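Local coordinates for protein agmatine ureohydrolase (Thermoplasma volcanium GSS1, PDB 3PZL) that probably hydrolyses agmatine to putrescine and urea, as a manganese-dependent agmatinase of the arginase family, at residues D45-Y50 with E94-V99; S70-Y75 with F293-E298; C162-A167 with V197-S202; Y237-G242 with L276-N281. All coordinates share one frame; numbering follows the deposited sequence.

Contacts 2 and 3 are buried and contacts 1 and 4 only partly so, and their chemistry follows. Contact 3 is methyl against methyl and ring, close to the manganese site, and contact 2 sets a tyrosine ring on a helix; neither has a hydrogen bond between its segments. Contact 1 is joined by a hydrogen bond from an asparagine side chain to a backbone carbonyl, whereas contact 4 gathers two loops round an alanine methyl and an aspartate. Helix 281-303 serves two: its start belongs to contact 4, a later stretch to contact 2. Contacts 1 and 4 touch, at Tyr50 and Gly242, and both meet the second subunit, while contacts 2 and 3 lie on opposite sides of the chain's centre.

Contact 1. Residues D45-Y50 with E94-V99; sequences DNTSSY and EDVEYV
Asn46 makes the one hydrogen bond between the two segments: its ND2 donates to the backbone O of Glu94 across 3.2 Å, with an N-H...O angle of 162°. The acceptor lies nearly in the Asn46 amide plane, and the donor in the plane of the Glu94 carbonyl, on a lone pair. At the amide's other end, OD1 accepts from NH1 of Arg52 of the same chain, consistent with this orientation of the amide. Asparagine suits the spot because one short side chain both gives and receives; with an alanine here the Glu94 carbonyl is likely to lose this donor, and the Arg52 guanidinium one of its acceptors.

Both segments belong to the alpha/beta fold of the arginase family, each following one of two adjacent strands, 37-42 and 84-90. The first loop passes near the metal centre, the side chain of Thr47 lying about 8 Å from that of the manganese ligand His124. The second leads into helix 96-112, where Asp95 is the N-cap and its OD2 accepts a weak bond from Tyr98 N.

Van der Waals contact is modest, with polar atoms against carbons. Glu94 has CG anti to its carbonyl carbon (chi1 -70°), and its CB and CG lie beside Asn46 ND2, which is 3.6 Å from Glu94 CB. Thr47 OG1, weakly bonded to Asn159 OD1, is 4.4 Å from Val96 CG2. Glu94 also packs on Met154 of the second subunit.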
# COMPACT_ATOMS: atom_id res chain seq x y z
N ASP B 45 -9.38 -11.96 -17.94
CA ASP B 45 -9.31 -10.56 -17.55
C ASP B 45 -9.25 -9.65 -18.74
O ASP B 45 -9.38 -8.43 -18.59
CB ASP B 45 -8.00 -10.39 -16.79
CG ASP B 45 -8.09 -9.35 -15.77
OD1 ASP B 45 -9.10 -8.60 -15.86
OD2 ASP B 45 -7.17 -9.28 -14.90
N ASN B 46 -9.01 -10.23 -19.91
CA ASN B 46 -8.50 -9.49 -21.05
C ASN B 46 -9.58 -8.74 -21.81
O ASN B 46 -9.61 -8.72 -23.05
CB ASN B 46 -7.70 -10.42 -21.98
CG ASN B 46 -6.60 -9.69 -22.69
OD1 ASN B 46 -5.91 -8.86 -22.09
ND2 ASN B 46 -6.45 -9.96 -23.98
N THR B 47 -10.48 -8.13 -21.06
CA THR B 47 -11.43 -7.22 -21.66
C THR B 47 -11.68 -6.06 -20.68
O THR B 47 -12.44 -5.13 -20.99
CB THR B 47 -12.75 -7.98 -22.08
OG1 THR B 47 -13.13 -7.62 -23.41
CG2 THR B 47 -13.89 -7.71 -21.16
N SER B 48 -11.03 -6.13 -19.52
CA SER B 48 -11.30 -5.21 -18.41
C SER B 48 -10.46 -3.96 -18.52
O SER B 48 -9.25 -4.02 -18.60
CB SER B 48 -11.02 -5.89 -17.05
OG SER B 48 -11.99 -6.87 -16.75
N SER B 49 -11.12 -2.81 -18.49
CA SER B 49 -10.40 -1.59 -18.79
C SER B 49 -9.89 -0.85 -17.58
O SER B 49 -8.69 -0.52 -17.52
CB SER B 49 -11.26 -0.64 -19.61
OG SER B 49 -10.52 0.55 -19.79
N TYR B 50 -10.79 -0.57 -16.63
CA TYR B 50 -10.46 0.33 -15.54
C TYR B 50 -9.43 -0.24 -14.52
O TYR B 50 -8.27 0.16 -14.52
CB TYR B 50 -11.71 0.88 -14.88
CG TYR B 50 -11.36 1.96 -13.89
CD1 TYR B 50 -10.71 3.10 -14.32
CD2 TYR B 50 -11.65 1.84 -12.54
CE1 TYR B 50 -10.37 4.09 -13.45
CE2 TYR B 50 -11.33 2.84 -11.67
CZ TYR B 50 -10.65 3.96 -12.14
OH TYR B 50 -10.29 5.01 -11.31
N GLU B 94 -5.73 -15.14 -23.76
CA GLU B 94 -6.08 -13.76 -24.11
C GLU B 94 -7.35 -13.68 -24.93
O GLU B 94 -7.87 -12.58 -25.18
CB GLU B 94 -4.92 -13.09 -24.82
CG GLU B 94 -3.74 -12.81 -23.86
CD GLU B 94 -2.68 -11.83 -24.39
OE1 GLU B 94 -2.66 -11.55 -25.61
OE2 GLU B 94 -1.83 -11.36 -23.57
N ASP B 95 -7.87 -14.84 -25.31
CA ASP B 95 -9.00 -14.93 -26.21
C ASP B 95 -10.37 -15.18 -25.50
O ASP B 95 -10.60 -16.26 -24.93
CB ASP B 95 -8.73 -16.02 -27.26
CG ASP B 95 -9.89 -16.20 -28.23
OD1 ASP B 95 -10.65 -15.21 -28.47
OD2 ASP B 95 -10.03 -17.33 -28.73
N VAL B 96 -11.25 -14.19 -25.58
CA VAL B 96 -12.57 -14.24 -24.92
C VAL B 96 -13.41 -15.41 -25.44
O VAL B 96 -13.91 -16.21 -24.64
CB VAL B 96 -13.36 -12.88 -25.03
CG1 VAL B 96 -14.41 -12.78 -23.94
CG2 VAL B 96 -12.43 -11.71 -24.92
N GLU B 97 -13.55 -15.52 -26.76
CA GLU B 97 -14.34 -16.61 -27.35
C GLU B 97 -13.84 -17.94 -26.85
O GLU B 97 -14.64 -18.77 -26.45
CB GLU B 97 -14.31 -16.59 -28.88
CG GLU B 97 -15.20 -15.54 -29.55
CD GLU B 97 -14.44 -14.75 -30.67
OE1 GLU B 97 -13.44 -15.28 -31.24
OE2 GLU B 97 -14.83 -13.58 -30.96
N TYR B 98 -12.53 -18.16 -26.86
CA TYR B 98 -11.97 -19.42 -26.36
C TYR B 98 -12.34 -19.77 -24.91
O TYR B 98 -12.57 -20.96 -24.60
CB TYR B 98 -10.46 -19.46 -26.54
CG TYR B 98 -9.83 -20.74 -26.03
CD1 TYR B 98 -10.06 -21.97 -26.65
CD2 TYR B 98 -9.00 -20.71 -24.90
CE1 TYR B 98 -9.48 -23.15 -26.16
CE2 TYR B 98 -8.41 -21.87 -24.41
CZ TYR B 98 -8.66 -23.09 -25.04
OH TYR B 98 -8.06 -24.23 -24.53
N VAL B 99 -12.37 -18.78 -24.02
CA VAL B 99 -12.74 -19.02 -22.62
C VAL B 99 -14.24 -19.31 -22.49
O VAL B 99 -14.64 -20.35 -21.96
CB VAL B 99 -12.31 -17.86 -21.71
CG1 VAL B 99 -12.98 -17.97 -20.35
CG2 VAL B 99 -10.82 -17.84 -21.51

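Contact 2. Residues S70-Y75 with F293-E298; sequences SYEYSY and FIASRE
Tyr75 and Ser296 mark the closest backbone approach, 6.0 Å from CA to CA, where the turn after strand 71-72 lies against helix 281-303; a bond from Tyr75 N to Glu72 O helps close that turn. The Tyr75 ring leans on the helix. Ser296 CB sits over one face, 3.5 Å from CE1 of Tyr75, while Ser74 CB approaches the opposite face near the rim. The methyl of Ala295 comes in obliquely, its CB 3.8 Å from Tyr75 CD2, and the same methyl meets Glu72 CB at 3.9 Å. Alanine and serine suit these helix positions, being small enough to admit a ring close to the backbone. Ser296 turns OG between its own N and carbonyl carbon (chi1 69°), away from the ring, to bond Val292 O and Ser262 OG. Glu72 holds CG anti to its backbone N (chi1 167°), in plane at the Tyr75 ring edge; a bend at chi2 turns the carboxylate, whose OE1 forms a salt bridge with Lys288. A glycine in place of Tyr75 would probably open a gap over Ser296 and leave the Ala295 methyl with Glu72 alone of its two neighbours in the turn. Tyr75 also touches Arg255 and Glu259 of helix 251-261. The arrangement is a small beta hairpin, strands 71-72 and 77-78, packed on the C-terminal helix of an alpha/beta fold, away from the manganese site.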
# COMPACT_ATOMS: atom_id res chain seq x y z
N SER B 70 -15.37 -24.08 9.13
CA SER B 70 -15.96 -25.08 8.26
C SER B 70 -17.47 -25.23 8.53
O SER B 70 -18.22 -25.83 7.73
CB SER B 70 -15.27 -26.42 8.41
OG SER B 70 -13.86 -26.26 8.38
N TYR B 71 -17.92 -24.69 9.65
CA TYR B 71 -19.31 -24.81 10.02
C TYR B 71 -19.96 -23.45 9.97
O TYR B 71 -19.42 -22.48 10.54
CB TYR B 71 -19.42 -25.39 11.42
CG TYR B 71 -20.82 -25.44 11.97
CD1 TYR B 71 -21.33 -24.38 12.73
CD2 TYR B 71 -21.63 -26.55 11.74
CE1 TYR B 71 -22.61 -24.43 13.25
CE2 TYR B 71 -22.91 -26.61 12.25
CZ TYR B 71 -23.41 -25.55 13.00
OH TYR B 71 -24.69 -25.61 13.52
N GLU B 72 -21.11 -23.36 9.31
CA GLU B 72 -21.78 -22.10 9.16
C GLU B 72 -22.90 -21.95 10.18
O GLU B 72 -23.92 -22.64 10.14
CB GLU B 72 -22.30 -21.88 7.73
CG GLU B 72 -23.28 -20.72 7.65
CD GLU B 72 -22.62 -19.39 7.43
OE1 GLU B 72 -21.53 -19.37 6.84
OE2 GLU B 72 -23.17 -18.37 7.83
N TYR B 73 -22.71 -21.01 11.09
CA TYR B 73 -23.54 -20.86 12.28
C TYR B 73 -25.01 -20.58 11.95
O TYR B 73 -25.91 -21.18 12.51
CB TYR B 73 -22.94 -19.74 13.13
CG TYR B 73 -23.67 -19.44 14.40
CD1 TYR B 73 -24.13 -18.15 14.67
CD2 TYR B 73 -23.88 -20.45 15.35
CE1 TYR B 73 -24.80 -17.88 15.86
CE2 TYR B 73 -24.57 -20.18 16.53
CZ TYR B 73 -25.02 -18.91 16.78
OH TYR B 73 -25.70 -18.69 17.95
N SER B 74 -25.23 -19.67 11.02
CA SER B 74 -26.55 -19.21 10.71
C SER B 74 -27.38 -20.23 9.94
O SER B 74 -28.56 -20.04 9.72
CB SER B 74 -26.45 -17.93 9.92
OG SER B 74 -25.72 -16.98 10.65
N TYR B 75 -26.76 -21.30 9.49
CA TYR B 75 -27.51 -22.31 8.75
C TYR B 75 -27.44 -23.69 9.39
O TYR B 75 -28.21 -24.57 9.06
CB TYR B 75 -27.04 -22.32 7.32
CG TYR B 75 -27.22 -20.98 6.64
CD1 TYR B 75 -28.47 -20.55 6.21
CD2 TYR B 75 -26.14 -20.14 6.43
CE1 TYR B 75 -28.64 -19.32 5.58
CE2 TYR B 75 -26.28 -18.92 5.81
CZ TYR B 75 -27.53 -18.51 5.38
OH TYR B 75 -27.66 -17.28 4.77
N PHE B 293 -24.13 -19.58 -0.10
CA PHE B 293 -24.86 -20.29 -1.12
C PHE B 293 -24.97 -21.77 -0.81
O PHE B 293 -26.08 -22.33 -0.79
CB PHE B 293 -24.20 -20.10 -2.46
CG PHE B 293 -24.76 -20.96 -3.52
CD1 PHE B 293 -25.82 -20.54 -4.28
CD2 PHE B 293 -24.23 -22.20 -3.77
CE1 PHE B 293 -26.33 -21.33 -5.29
CE2 PHE B 293 -24.75 -23.01 -4.77
CZ PHE B 293 -25.78 -22.57 -5.54
N ILE B 294 -23.84 -22.42 -0.56
CA ILE B 294 -23.83 -23.85 -0.29
C ILE B 294 -24.64 -24.15 0.98
O ILE B 294 -25.54 -24.99 0.94
CB ILE B 294 -22.37 -24.43 -0.21
CG1 ILE B 294 -21.67 -24.33 -1.57
CG2 ILE B 294 -22.35 -25.85 0.25
CD1 ILE B 294 -20.24 -24.67 -1.51
N ALA B 295 -24.32 -23.46 2.07
CA ALA B 295 -24.93 -23.73 3.36
C ALA B 295 -26.43 -23.57 3.32
O ALA B 295 -27.16 -24.45 3.77
CB ALA B 295 -24.30 -22.88 4.50
N SER B 296 -26.92 -22.45 2.81
CA SER B 296 -28.36 -22.22 2.83
C SER B 296 -29.10 -23.20 1.93
O SER B 296 -30.26 -23.54 2.18
CB SER B 296 -28.71 -20.80 2.42
OG SER B 296 -28.42 -20.63 1.06
N ARG B 297 -28.43 -23.66 0.88
CA ARG B 297 -29.02 -24.69 0.03
C ARG B 297 -29.08 -26.04 0.74
O ARG B 297 -30.07 -26.76 0.60
CB ARG B 297 -28.23 -24.82 -1.28
CG ARG B 297 -28.88 -25.74 -2.27
CD ARG B 297 -28.29 -25.54 -3.64
NE ARG B 297 -29.08 -26.21 -4.68
CZ ARG B 297 -29.00 -27.50 -4.95
NH1 ARG B 297 -28.14 -28.25 -4.27
NH2 ARG B 297 -29.74 -28.05 -5.91
N GLU B 298 -28.04 -26.37 1.50
CA GLU B 298 -28.02 -27.61 2.24
C GLU B 298 -29.07 -27.60 3.33
O GLU B 298 -29.65 -28.65 3.63
CB GLU B 298 -26.63 -27.89 2.85
CG GLU B 298 -25.57 -28.36 1.84
CD GLU B 298 -25.94 -29.65 1.12
OE1 GLU B 298 -26.10 -30.68 1.78
OE2 GLU B 298 -26.04 -29.65 -0.11

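Contact 3. Residues C162-A167 with V197-S202; sequences CVTRRA and VSFISS
Thr164 meets both Val197 and Phe199 with one methyl, its CG2. That carbon stands opposite the backbone N across the CA-CB bond, while OG1 lies beside the N (chi1 -57°), an orientation that puts the methyl, and not the hydroxyl, against Val197 and Phe199. Phe199 comes from the opposing direction and brings the far end of its ring, CZ, to 4.1 Å from Thr164 CG2; the methyl approaches the ring obliquely. Val197 crosses Thr164 at a slant, and its CG2 lies 4.2 Å from the same methyl. The other valine branch, CG1, sits 3.7 Å above the plane of the Phe199 ring, toward its rim, so valine and phenylalanine pack on each other as well. Threonine suits the place, its methyl meeting apolar partners while its hydroxyl occupies the other branch. The side chain of Thr164 lies about 4 Å from that of the manganese ligand Asp148, and the two residues also share a backbone hydrogen bond. Helix 163-171 lies between parallel strands 138-143 and 176-180 in sequence, in a beta-alpha-beta unit; Ala167 and Val197 both touch Ile176 of strand 176-180, beyond which 198-201 is the outermost strand.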
# COMPACT_ATOMS: atom_id res chain seq x y z
N CYS B 162 -21.04 -6.27 -22.11
CA CYS B 162 -22.08 -6.69 -23.03
C CYS B 162 -22.71 -7.99 -22.56
O CYS B 162 -23.58 -8.54 -23.26
CB CYS B 162 -21.50 -6.92 -24.42
SG CYS B 162 -20.62 -5.55 -25.12
N VAL B 163 -22.27 -8.48 -21.40
CA VAL B 163 -22.75 -9.78 -20.90
C VAL B 163 -24.29 -9.90 -20.91
O VAL B 163 -24.83 -10.89 -21.39
CB VAL B 163 -22.09 -10.19 -19.54
CG1 VAL B 163 -22.19 -9.11 -18.58
CG2 VAL B 163 -22.75 -11.43 -18.95
N THR B 164 -24.99 -8.88 -20.41
CA THR B 164 -26.45 -8.95 -20.35
C THR B 164 -27.05 -9.05 -21.74
O THR B 164 -28.02 -9.76 -21.94
CB THR B 164 -27.09 -7.76 -19.60
OG1 THR B 164 -26.55 -7.68 -18.27
CG2 THR B 164 -28.60 -7.94 -19.50
N ARG B 165 -26.46 -8.35 -22.69
CA ARG B 165 -26.97 -8.32 -24.04
C ARG B 165 -26.88 -9.70 -24.64
O ARG B 165 -27.86 -10.22 -25.17
CB ARG B 165 -26.18 -7.36 -24.88
CG ARG B 165 -26.85 -7.02 -26.18
CD ARG B 165 -27.68 -5.77 -26.05
NE ARG B 165 -28.56 -5.63 -27.21
CZ ARG B 165 -29.07 -4.48 -27.64
NH1 ARG B 165 -28.79 -3.32 -27.03
NH2 ARG B 165 -29.87 -4.48 -28.71
N ARG B 166 -25.70 -10.28 -24.56
CA ARG B 166 -25.47 -11.64 -25.04
C ARG B 166 -26.36 -12.65 -24.31
O ARG B 166 -26.66 -13.72 -24.86
CB ARG B 166 -23.98 -11.99 -24.90
CG ARG B 166 -23.23 -12.31 -26.21
CD ARG B 166 -23.69 -11.52 -27.43
NE ARG B 166 -23.09 -10.20 -27.45
CZ ARG B 166 -23.74 -9.08 -27.76
NH1 ARG B 166 -25.03 -9.12 -28.09
NH2 ARG B 166 -23.09 -7.93 -27.74
N ALA B 167 -26.79 -12.31 -23.10
CA ALA B 167 -27.69 -13.17 -22.34
C ALA B 167 -29.11 -13.16 -22.91
O ALA B 167 -29.73 -14.21 -23.07
CB ALA B 167 -27.69 -12.80 -20.87
N VAL B 197 -35.53 -6.83 -20.39
CA VAL B 197 -34.86 -7.36 -19.21
C VAL B 197 -35.37 -6.58 -18.02
O VAL B 197 -35.66 -5.38 -18.12
CB VAL B 197 -33.29 -7.25 -19.27
CG1 VAL B 197 -32.67 -7.43 -17.91
CG2 VAL B 197 -32.69 -8.27 -20.28
N SER B 198 -35.47 -7.28 -16.90
CA SER B 198 -35.85 -6.64 -15.65
C SER B 198 -34.61 -6.04 -14.97
O SER B 198 -33.69 -6.76 -14.59
CB SER B 198 -36.53 -7.68 -14.75
OG SER B 198 -37.51 -7.07 -13.94
N PHE B 199 -34.58 -4.71 -14.85
CA PHE B 199 -33.46 -4.05 -14.19
C PHE B 199 -33.97 -3.42 -12.92
O PHE B 199 -34.92 -2.63 -12.94
CB PHE B 199 -32.83 -2.97 -15.09
CG PHE B 199 -32.02 -3.50 -16.24
CD1 PHE B 199 -32.47 -3.36 -17.55
CD2 PHE B 199 -30.79 -4.13 -16.03
CE1 PHE B 199 -31.71 -3.85 -18.62
CE2 PHE B 199 -30.03 -4.62 -17.10
CZ PHE B 199 -30.48 -4.48 -18.39
N ILE B 200 -33.35 -3.75 -11.80
CA ILE B 200 -33.75 -3.17 -10.55
C ILE B 200 -32.60 -2.36 -9.98
O ILE B 200 -31.49 -2.88 -9.72
CB ILE B 200 -34.25 -4.24 -9.61
CG1 ILE B 200 -35.51 -4.85 -10.20
CG2 ILE B 200 -34.59 -3.67 -8.24
CD1 ILE B 200 -35.67 -6.29 -9.89
N SER B 201 -32.88 -1.06 -9.82
CA SER B 201 -31.89 -0.11 -9.37
C SER B 201 -31.54 -0.31 -7.90
O SER B 201 -32.41 -0.64 -7.11
CB SER B 201 -32.40 1.32 -9.60
OG SER B 201 -33.34 1.70 -8.60
N SER B 202 -30.28 -0.07 -7.54
CA SER B 202 -29.90 -0.09 -6.13
C SER B 202 -30.74 0.87 -5.29
O SER B 202 -30.88 0.68 -4.10
CB SER B 202 -28.40 0.20 -5.96
OG SER B 202 -28.09 1.53 -6.30

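Contact 4. Residues Y237-G242 with L276-N281; sequences YAPAVG and LYDNGN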
# COMPACT_ATOMS: atom_id res chain seq x y z
N TYR B 237 -18.30 -2.23 1.19
CA TYR B 237 -18.28 -3.65 1.56
C TYR B 237 -17.41 -4.44 0.62
O TYR B 237 -16.84 -5.43 1.02
CB TYR B 237 -19.66 -4.25 1.58
CG TYR B 237 -20.65 -3.55 2.47
CD1 TYR B 237 -20.64 -3.74 3.85
CD2 TYR B 237 -21.61 -2.70 1.93
CE1 TYR B 237 -21.57 -3.11 4.66
CE2 TYR B 237 -22.56 -2.07 2.74
CZ TYR B 237 -22.53 -2.28 4.09
OH TYR B 237 -23.49 -1.66 4.88
N ALA B 238 -17.31 -4.00 -0.62
CA ALA B 238 -16.43 -4.63 -1.62
C ALA B 238 -15.53 -3.55 -2.27
O ALA B 238 -15.76 -3.17 -3.41
CB ALA B 238 -17.29 -5.30 -2.69
N PRO B 239 -14.55 -3.03 -1.53
CA PRO B 239 -13.66 -1.95 -2.01
C PRO B 239 -12.86 -2.27 -3.27
O PRO B 239 -12.39 -1.36 -3.96
CB PRO B 239 -12.66 -1.79 -0.86
CG PRO B 239 -13.32 -2.35 0.33
CD PRO B 239 -14.24 -3.42 -0.14
N ALA B 240 -12.66 -3.54 -3.56
CA ALA B 240 -11.68 -3.94 -4.56
C ALA B 240 -12.33 -4.41 -5.87
O ALA B 240 -11.73 -5.14 -6.64
CB ALA B 240 -10.84 -5.01 -4.00
N VAL B 241 -13.56 -4.02 -6.11
CA VAL B 241 -14.17 -4.34 -7.40
C VAL B 241 -13.50 -3.56 -8.56
O VAL B 241 -12.94 -2.47 -8.37
CB VAL B 241 -15.68 -4.08 -7.35
CG1 VAL B 241 -16.32 -5.06 -6.40
CG2 VAL B 241 -15.96 -2.66 -6.92
N GLY B 242 -13.59 -4.12 -9.77
CA GLY B 242 -12.90 -3.59 -10.96
C GLY B 242 -13.44 -2.25 -11.43
O GLY B 242 -12.68 -1.44 -11.98
N LEU B 276 -5.73 -7.12 -5.80
CA LEU B 276 -4.62 -6.15 -5.76
C LEU B 276 -5.02 -4.81 -5.15
O LEU B 276 -4.16 -4.04 -4.65
CB LEU B 276 -4.04 -5.90 -7.17
CG LEU B 276 -3.60 -7.15 -7.98
CD1 LEU B 276 -3.22 -6.83 -9.45
CD2 LEU B 276 -2.49 -7.94 -7.28
N TYR B 277 -6.33 -4.55 -5.15
CA TYR B 277 -6.83 -3.25 -4.73
C TYR B 277 -7.27 -3.11 -3.28
O TYR B 277 -7.72 -2.03 -2.91
CB TYR B 277 -7.92 -2.77 -5.65
CG TYR B 277 -7.37 -2.26 -6.95
CD1 TYR B 277 -7.06 -3.16 -8.00
CD2 TYR B 277 -7.12 -0.87 -7.14
CE1 TYR B 277 -6.54 -2.70 -9.19
CE2 TYR B 277 -6.60 -0.40 -8.35
CZ TYR B 277 -6.30 -1.32 -9.36
OH TYR B 277 -5.80 -0.87 -10.55
N ASP B 278 -7.10 -4.16 -2.47
CA ASP B 278 -7.31 -4.04 -1.02
C ASP B 278 -6.45 -5.05 -0.27
O ASP B 278 -5.60 -5.69 -0.88
CB ASP B 278 -8.80 -4.15 -0.60
CG ASP B 278 -9.34 -5.59 -0.62
OD1 ASP B 278 -8.61 -6.56 -0.94
OD2 ASP B 278 -10.54 -5.78 -0.32
N ASN B 279 -6.68 -5.17 1.03
CA ASN B 279 -5.90 -6.09 1.87
C ASN B 279 -6.54 -7.43 2.12
O ASN B 279 -6.02 -8.23 2.89
CB ASN B 279 -5.56 -5.43 3.20
CG ASN B 279 -4.33 -4.58 3.09
OD1 ASN B 279 -3.36 -4.93 2.39
ND2 ASN B 279 -4.34 -3.45 3.80
N GLY B 280 -7.67 -7.70 1.48
CA GLY B 280 -8.28 -9.03 1.59
C GLY B 280 -9.76 -9.01 1.93
O GLY B 280 -10.43 -10.04 1.79
N ASN B 281 -10.29 -7.85 2.34
CA ASN B 281 -11.67 -7.83 2.81
C ASN B 281 -12.66 -8.18 1.72
O ASN B 281 -13.72 -8.76 2.00
CB ASN B 281 -12.03 -6.53 3.55
CG ASN B 281 -11.32 -6.43 4.94
OD1 ASN B 281 -10.65 -7.37 5.40
ND2 ASN B 281 -11.46 -5.28 5.59
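A type I beta turn, Ala238 to Val241, meets an Asx turn begun by Asp278, and Ala240 touches both Tyr277 and Asp278. The Ala240 methyl, CB, lies 3.7 Å from Asp278 CG, against the carboxylate, and 4.0 Å from Tyr277 CB, whose ring leads away. A methyl suits the place because the CA atoms of Ala240 and Tyr277 are just 4.9 Å apart. Pro239 flanks the carboxylate, its CD 4.4 Å from Asp278 OD2. With chi1 at 76° the carboxylate folds back over its own backbone, where OD1 accepts from Gly280 N at 2.8 Å, the donor standing well above the carboxylate plane. OD2 is bonded to Thr282 OG1, which also bonds Ala240 N and bridges the two loops. Gly280 suits its place, for at its backbone angles a CB would press on the preceding carbonyl O. Asn279 ND2 bonds Tyr277 O of the fourth subunit, and Asn281 ND2 bonds Pro239 O there; the third subunit returns both bonds. The side chain of Ala240 is about 10 Å from that of the manganese ligand Asp231. The two loops follow adjacent parallel strands, 223-229 and 265-271, as in alpha/beta folds whose active site lies at the C-terminal ends of the strands.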